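GphF Dehydratase 1 (Archangium violaceum, PDB 6MBF) is a polyketide synthase dehydratase domain that probably dehydrates a chain-elongation intermediate of gephyronic acid assembly and may also shift the resulting double bond. Local coordinates at residues 22-33 with 88-99. Sequence-based numbering, arbitrary orientation.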
ATOM      1  N   GLY A  22       7.003  21.634 -17.338  1.00 29.29           N
ATOM      2  CA  GLY A  22       7.706  20.773 -16.411  1.00 28.59           C
ATOM      3  C   GLY A  22       6.852  20.177 -15.311  1.00 36.15           C
ATOM      4  O   GLY A  22       7.372  19.409 -14.493  1.00 37.77           O
ATOM      5  N   ALA A  23       5.565  20.498 -15.262  1.00 31.10           N
ATOM      6  CA  ALA A  23       4.661  19.983 -14.241  1.00 25.66           C
ATOM      7  C   ALA A  23       3.758  18.938 -14.873  1.00 25.10           C
ATOM      8  O   ALA A  23       3.024  19.239 -15.821  1.00 29.57           O
ATOM      9  CB  ALA A  23       3.834  21.108 -13.621  1.00 25.03           C
ATOM     10  N   ARG A  24       3.795  17.723 -14.340  1.00 20.63           N
ATOM     11  CA  ARG A  24       3.004  16.619 -14.859  1.00 18.17           C
ATOM     12  C   ARG A  24       1.818  16.360 -13.946  1.00 16.65           C
ATOM     13  O   ARG A  24       1.883  16.600 -12.737  1.00 20.23           O
ATOM     14  CB  ARG A  24       3.851  15.349 -14.961  1.00 22.85           C
ATOM     15  CG  ARG A  24       5.264  15.573 -15.486  1.00 33.46           C
ATOM     16  CD  ARG A  24       5.270  15.800 -16.982  1.00 42.55           C
ATOM     17  NE  ARG A  24       6.554  15.448 -17.587  1.00 46.31           N
ATOM     18  CZ  ARG A  24       7.485  16.328 -17.949  1.00 56.07           C
ATOM     19  NH1 ARG A  24       7.277  17.625 -17.773  1.00 50.18           N
ATOM     20  NH2 ARG A  24       8.620  15.911 -18.496  1.00 54.42           N
ATOM     21  N   CYS A  25       0.741  15.828 -14.520  1.00 17.98           N
ATOM     22  CA  CYS A  25      -0.468  15.635 -13.732  1.00 19.42           C
ATOM     23  C   CYS A  25      -1.296  14.485 -14.282  1.00 22.84           C
ATOM     24  O   CYS A  25      -1.493  14.367 -15.497  1.00 20.66           O
ATOM     25  CB  CYS A  25      -1.304  16.917 -13.692  1.00 19.54           C
ATOM     26  SG  CYS A  25      -2.798  16.807 -12.650  1.00 26.15           S
ATOM     27  N   PHE A  26      -1.773  13.636 -13.371  1.00 18.39           N
ATOM     28  CA  PHE A  26      -2.764  12.614 -13.667  1.00 18.02           C
ATOM     29  C   PHE A  26      -4.030  12.930 -12.879  1.00 18.65           C
ATOM     30  O   PHE A  26      -3.965  13.449 -11.759  1.00 20.27           O
ATOM     31  CB  PHE A  26      -2.283  11.196 -13.283  1.00 18.34           C
ATOM     32  CG  PHE A  26      -1.033  10.740 -14.002  1.00 20.99           C
ATOM     33  CD1 PHE A  26      -1.117   9.961 -15.148  1.00 22.35           C
ATOM     34  CD2 PHE A  26       0.222  11.060 -13.505  1.00 22.43           C
ATOM     35  CE1 PHE A  26       0.036   9.535 -15.801  1.00 21.25           C
ATOM     36  CE2 PHE A  26       1.378  10.639 -14.155  1.00 26.01           C
ATOM     37  CZ  PHE A  26       1.278   9.871 -15.301  1.00 23.66           C
ATOM     38  N   THR A  27      -5.183  12.604 -13.449  1.00 18.32           N
ATOM     39  CA  THR A  27      -6.410  12.763 -12.682  1.00 17.94           C
ATOM     40  C   THR A  27      -7.406  11.680 -13.058  1.00 25.14           C
ATOM     41  O   THR A  27      -7.431  11.187 -14.190  1.00 24.14           O
ATOM     42  CB  THR A  27      -7.032  14.151 -12.882  1.00 23.95           C
ATOM     43  OG1 THR A  27      -8.065  14.351 -11.910  1.00 39.31           O
ATOM     44  CG2 THR A  27      -7.625  14.268 -14.275  1.00 24.18           C
ATOM     45  N   GLY A  28      -8.234  11.314 -12.085  1.00 22.59           N
ATOM     46  CA  GLY A  28      -9.277  10.340 -12.322  1.00 27.81           C
ATOM     47  C   GLY A  28     -10.328  10.481 -11.247  1.00 24.89           C
ATOM     48  O   GLY A  28     -10.262  11.370 -10.395  1.00 25.61           O
ATOM     49  N   THR A  29     -11.309   9.588 -11.308  1.00 18.61           N
ATOM     50  CA  THR A  29     -12.374   9.510 -10.327  1.00 20.93           C
ATOM     51  C   THR A  29     -12.422   8.099  -9.765  1.00 17.00           C
ATOM     52  O   THR A  29     -12.331   7.123 -10.513  1.00 24.44           O
ATOM     53  CB  THR A  29     -13.726   9.874 -10.953  1.00 26.84           C
ATOM     54  OG1 THR A  29     -13.694  11.236 -11.401  1.00 33.59           O
ATOM     55  CG2 THR A  29     -14.846   9.702  -9.950  1.00 25.22           C
ATOM     56  N   VAL A  30     -12.552   7.993  -8.442  1.00 19.26           N
ATOM     57  CA  VAL A  30     -12.732   6.704  -7.787  1.00 17.80           C
ATOM     58  C   VAL A  30     -13.949   6.789  -6.872  1.00 19.19           C
ATOM     59  O   VAL A  30     -14.448   7.870  -6.559  1.00 20.80           O
ATOM     60  CB  VAL A  30     -11.486   6.276  -6.978  1.00 18.36           C
ATOM     61  CG1 VAL A  30     -10.250   6.172  -7.894  1.00 20.39           C
ATOM     62  CG2 VAL A  30     -11.249   7.237  -5.831  1.00 20.88           C
ATOM     63  N   SER A  31     -14.424   5.623  -6.443  1.00 17.88           N
ATOM     64  CA  SER A  31     -15.428   5.550  -5.390  1.00 18.74           C
ATOM     65  C   SER A  31     -15.184   4.278  -4.594  1.00 15.23           C
ATOM     66  O   SER A  31     -14.371   3.431  -4.975  1.00 16.59           O
ATOM     67  CB  SER A  31     -16.849   5.546  -5.957  1.00 16.18           C
ATOM     68  OG  SER A  31     -17.132   4.272  -6.502  1.00 17.05           O
ATOM     69  N   SER A  32     -15.927   4.135  -3.494  1.00 15.22           N
ATOM     70  CA  SER A  32     -15.864   2.907  -2.711  1.00 15.60           C
ATOM     71  C   SER A  32     -16.272   1.684  -3.531  1.00 14.91           C
ATOM     72  O   SER A  32     -15.986   0.555  -3.119  1.00 19.24           O
ATOM     73  CB  SER A  32     -16.736   3.034  -1.448  1.00 20.45           C
ATOM     74  OG  SER A  32     -18.128   3.120  -1.742  1.00 17.42           O
ATOM     75  N   ASP A  33     -16.931   1.877  -4.680  1.00 14.29           N
ATOM     76  CA  ASP A  33     -17.324   0.773  -5.545  1.00 19.28           C
ATOM     77  C   ASP A  33     -16.325   0.471  -6.660  1.00 17.84           C
ATOM     78  O   ASP A  33     -16.428  -0.594  -7.282  1.00 20.65           O
ATOM     79  CB  ASP A  33     -18.689   1.064  -6.181  1.00 16.37           C
ATOM     80  CG  ASP A  33     -19.772   1.258  -5.149  1.00 19.01           C
ATOM     81  OD1 ASP A  33     -19.803   0.471  -4.175  1.00 18.18           O
ATOM     82  OD2 ASP A  33     -20.579   2.198  -5.308  1.00 20.93           O
ATOM     83  N   ARG A  88     -17.394   8.428   1.343  1.00 16.91           N
ATOM     84  CA  ARG A  88     -18.766   8.046   1.653  1.00 14.11           C
ATOM     85  C   ARG A  88     -19.231   7.042   0.606  1.00 15.09           C
ATOM     86  O   ARG A  88     -19.043   7.262  -0.595  1.00 17.36           O
ATOM     87  CB  ARG A  88     -19.701   9.256   1.677  1.00 15.09           C
ATOM     88  CG  ARG A  88     -19.162  10.458   2.409  1.00 16.77           C
ATOM     89  CD  ARG A  88     -18.863  10.203   3.879  1.00 23.60           C
ATOM     90  NE  ARG A  88     -18.381  11.437   4.512  1.00 21.83           N
ATOM     91  CZ  ARG A  88     -17.823  11.495   5.718  1.00 23.05           C
ATOM     92  NH1 ARG A  88     -17.671  10.394   6.439  1.00 22.36           N
ATOM     93  NH2 ARG A  88     -17.403  12.659   6.202  1.00 30.64           N
ATOM     94  N   ALA A  89     -19.814   5.936   1.065  1.00 17.43           N
ATOM     95  CA  ALA A  89     -20.201   4.820   0.206  1.00 15.74           C
ATOM     96  C   ALA A  89     -20.866   5.293  -1.077  1.00 19.44           C
ATOM     97  O   ALA A  89     -21.862   6.025  -1.043  1.00 18.05           O
ATOM     98  CB  ALA A  89     -21.145   3.892   0.967  1.00 15.80           C
ATOM     99  N   GLY A  90     -20.284   4.907  -2.216  1.00 16.99           N
ATOM    100  CA  GLY A  90     -20.854   5.215  -3.511  1.00 20.06           C
ATOM    101  C   GLY A  90     -20.633   6.624  -4.026  1.00 23.18           C
ATOM    102  O   GLY A  90     -20.872   6.867  -5.216  1.00 25.39           O
ATOM    103  N   ALA A  91     -20.188   7.562  -3.191  1.00 15.83           N
ATOM    104  CA  ALA A  91     -19.982   8.936  -3.655  1.00 19.22           C
ATOM    105  C   ALA A  91     -18.613   9.071  -4.313  1.00 19.25           C
ATOM    106  O   ALA A  91     -17.597   8.770  -3.676  1.00 20.43           O
ATOM    107  CB  ALA A  91     -20.104   9.929  -2.504  1.00 21.37           C
ATOM    108  N   PRO A  92     -18.539   9.507  -5.566  1.00 19.20           N
ATOM    109  CA  PRO A  92     -17.234   9.617  -6.230  1.00 21.34           C
ATOM    110  C   PRO A  92     -16.355  10.702  -5.622  1.00 20.16           C
ATOM    111  O   PRO A  92     -16.827  11.705  -5.077  1.00 20.05           O
ATOM    112  CB  PRO A  92     -17.604   9.958  -7.679  1.00 28.21           C
ATOM    113  CG  PRO A  92     -18.941  10.634  -7.562  1.00 30.34           C
ATOM    114  CD  PRO A  92     -19.648   9.908  -6.444  1.00 22.09           C
ATOM    115  N   ALA A  93     -15.048  10.478  -5.729  1.00 17.62           N
ATOM    116  CA  ALA A  93     -14.032  11.446  -5.346  1.00 16.85           C
ATOM    117  C   ALA A  93     -13.044  11.600  -6.489  1.00 19.37           C
ATOM    118  O   ALA A  93     -12.627  10.607  -7.094  1.00 19.43           O
ATOM    119  CB  ALA A  93     -13.285  11.012  -4.080  1.00 23.85           C
ATOM    120  N   ARG A  94     -12.678  12.842  -6.783  1.00 18.00           N
ATOM    121  CA  ARG A  94     -11.604  13.119  -7.730  1.00 22.52           C
ATOM    122  C   ARG A  94     -10.258  12.826  -7.079  1.00 20.53           C
ATOM    123  O   ARG A  94     -10.023  13.217  -5.936  1.00 21.85           O
ATOM    124  CB  ARG A  94     -11.645  14.578  -8.178  1.00 22.34           C
ATOM    125  CG  ARG A  94     -12.939  15.010  -8.845  1.00 42.72           C
ATOM    126  CD  ARG A  94     -13.256  14.162 -10.064  1.00 51.50           C
ATOM    127  NE  ARG A  94     -12.109  14.048 -10.958  1.00 52.09           N
ATOM    128  CZ  ARG A  94     -11.815  14.921 -11.915  1.00 57.80           C
ATOM    129  NH1 ARG A  94     -12.584  15.985 -12.106  1.00 45.89           N
ATOM    130  NH2 ARG A  94     -10.747  14.732 -12.679  1.00 60.65           N
ATOM    131  N   LEU A  95      -9.382  12.137  -7.808  1.00 19.14           N
ATOM    132  CA  LEU A  95      -8.018  11.856  -7.378  1.00 20.77           C
ATOM    133  C   LEU A  95      -7.044  12.525  -8.332  1.00 22.21           C
ATOM    134  O   LEU A  95      -7.284  12.575  -9.542  1.00 24.94           O
ATOM    135  CB  LEU A  95      -7.722  10.360  -7.353  1.00 33.69           C
ATOM    136  CG  LEU A  95      -8.109   9.508  -6.155  1.00 28.33           C
ATOM    137  CD1 LEU A  95      -7.388   8.177  -6.276  1.00 16.94           C
ATOM    138  CD2 LEU A  95      -7.759  10.196  -4.851  1.00 27.73           C
ATOM    139  N   ARG A  96      -5.934  13.019  -7.789  1.00 18.54           N
ATOM    140  CA  ARG A  96      -4.949  13.729  -8.593  1.00 19.12           C
ATOM    141  C   ARG A  96      -3.558  13.392  -8.092  1.00 20.40           C
ATOM    142  O   ARG A  96      -3.303  13.463  -6.890  1.00 19.68           O
ATOM    143  CB  ARG A  96      -5.175  15.244  -8.523  1.00 19.60           C
ATOM    144  CG  ARG A  96      -4.177  16.089  -9.304  1.00 24.34           C
ATOM    145  CD  ARG A  96      -4.430  17.581  -9.076  1.00 23.80           C
ATOM    146  NE  ARG A  96      -3.978  18.016  -7.754  1.00 19.90           N
ATOM    147  CZ  ARG A  96      -4.279  19.187  -7.199  1.00 22.93           C
ATOM    148  NH1 ARG A  96      -5.045  20.060  -7.846  1.00 28.99           N
ATOM    149  NH2 ARG A  96      -3.822  19.486  -5.995  1.00 22.91           N
ATOM    150  N   LEU A  97      -2.669  13.012  -9.006  1.00 18.73           N
ATOM    151  CA  LEU A  97      -1.244  12.928  -8.713  1.00 14.94           C
ATOM    152  C   LEU A  97      -0.547  13.963  -9.580  1.00 17.12           C
ATOM    153  O   LEU A  97      -0.669  13.929 -10.809  1.00 20.08           O
ATOM    154  CB  LEU A  97      -0.688  11.527  -8.972  1.00 20.62           C
ATOM    155  CG  LEU A  97       0.784  11.304  -8.580  1.00 15.71           C
ATOM    156  CD1 LEU A  97       1.031   9.827  -8.219  1.00 16.90           C
ATOM    157  CD2 LEU A  97       1.785  11.741  -9.673  1.00 15.49           C
ATOM    158  N   ARG A  98       0.176  14.872  -8.944  1.00 18.00           N
ATOM    159  CA  ARG A  98       0.953  15.872  -9.654  1.00 17.62           C
ATOM    160  C   ARG A  98       2.426  15.669  -9.332  1.00 23.77           C
ATOM    161  O   ARG A  98       2.786  15.219  -8.240  1.00 19.97           O
ATOM    162  CB  ARG A  98       0.501  17.295  -9.292  1.00 17.62           C
ATOM    163  CG  ARG A  98       0.819  17.732  -7.883  1.00 25.50           C
ATOM    164  CD  ARG A  98       0.167  19.075  -7.567  1.00 24.70           C
ATOM    165  NE  ARG A  98       0.649  19.624  -6.301  1.00 29.95           N
ATOM    166  CZ  ARG A  98       0.096  20.672  -5.699  1.00 42.41           C
ATOM    167  NH1 ARG A  98      -0.951  21.266  -6.251  1.00 30.06           N
ATOM    168  NH2 ARG A  98       0.584  21.120  -4.549  1.00 47.02           N
ATOM    169  N   SER A  99       3.274  16.003 -10.293  1.00 19.06           N
ATOM    170  CA  SER A  99       4.695  15.730 -10.179  1.00 16.95           C
ATOM    171  C   SER A  99       5.476  16.870 -10.806  1.00 23.25           C
ATOM    172  O   SER A  99       5.060  17.428 -11.825  1.00 25.29           O
ATOM    173  CB  SER A  99       5.060  14.410 -10.869  1.00 22.31           C
ATOM    174  OG  SER A  99       6.438  14.125 -10.728  1.00 36.05           O
TER
HETATM  175  O   HOH W   1     -17.235   6.412  -2.491  1.00 16.48           O
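F26 N donates to L97 O (2.8 Å), and L95 N to G28 O. These belong to four antiparallel hydrogen-bonded pairs, R24 with S99, F26 with L97, G28 with L95 and V30 with A93, each closed by two backbone bonds. L95 O accepts a second donor, T27 OG1 (3.1 Å), alongside G28 N; with chi1 -168° the T27 hydroxyl stands opposite its own backbone N, beside the carbonyl carbon, where it reaches L95 O. R94, on the face shared with T27 and T29, bends at chi2 and chi3, bringing its guanidinium toward strand 23-30 beside T27 and G28, where NE meets G28 O in a weak bond and NH2 makes a poorly angled, weak one to T27 OG1 (2.8 Å). G28 O lies at the edge of the guanidinium, close to its plane.

In the double-hotdog fold expected of polyketide synthase dehydratases, strand 93-100 is flanked by strands 23-30 and 103-109, and helix 52-65 packs against the face bearing F26, L97 and S99. Beyond the strands, 88-91 forms a type II turn whose G90 N is held by S32 OG at 2.8 Å. One water accepts from S32 N and donates to both R88 O and A91 O.

On the helix-facing side, F26 and L97 lie side by side, CD2 to CD2 4.2 Å, while V30 crosses L95 at about a right angle, CG1 to CD1 3.9 Å. On the reverse face, T29 and P92 lie alongside each other, T29 CG2 to P92 CB 3.6 Å, and C25 SG touches the aliphatic stem of R96, whose guanidinium forms a salt bridge with E117 (NH1 to OE2) and a cation-pi contact with W120.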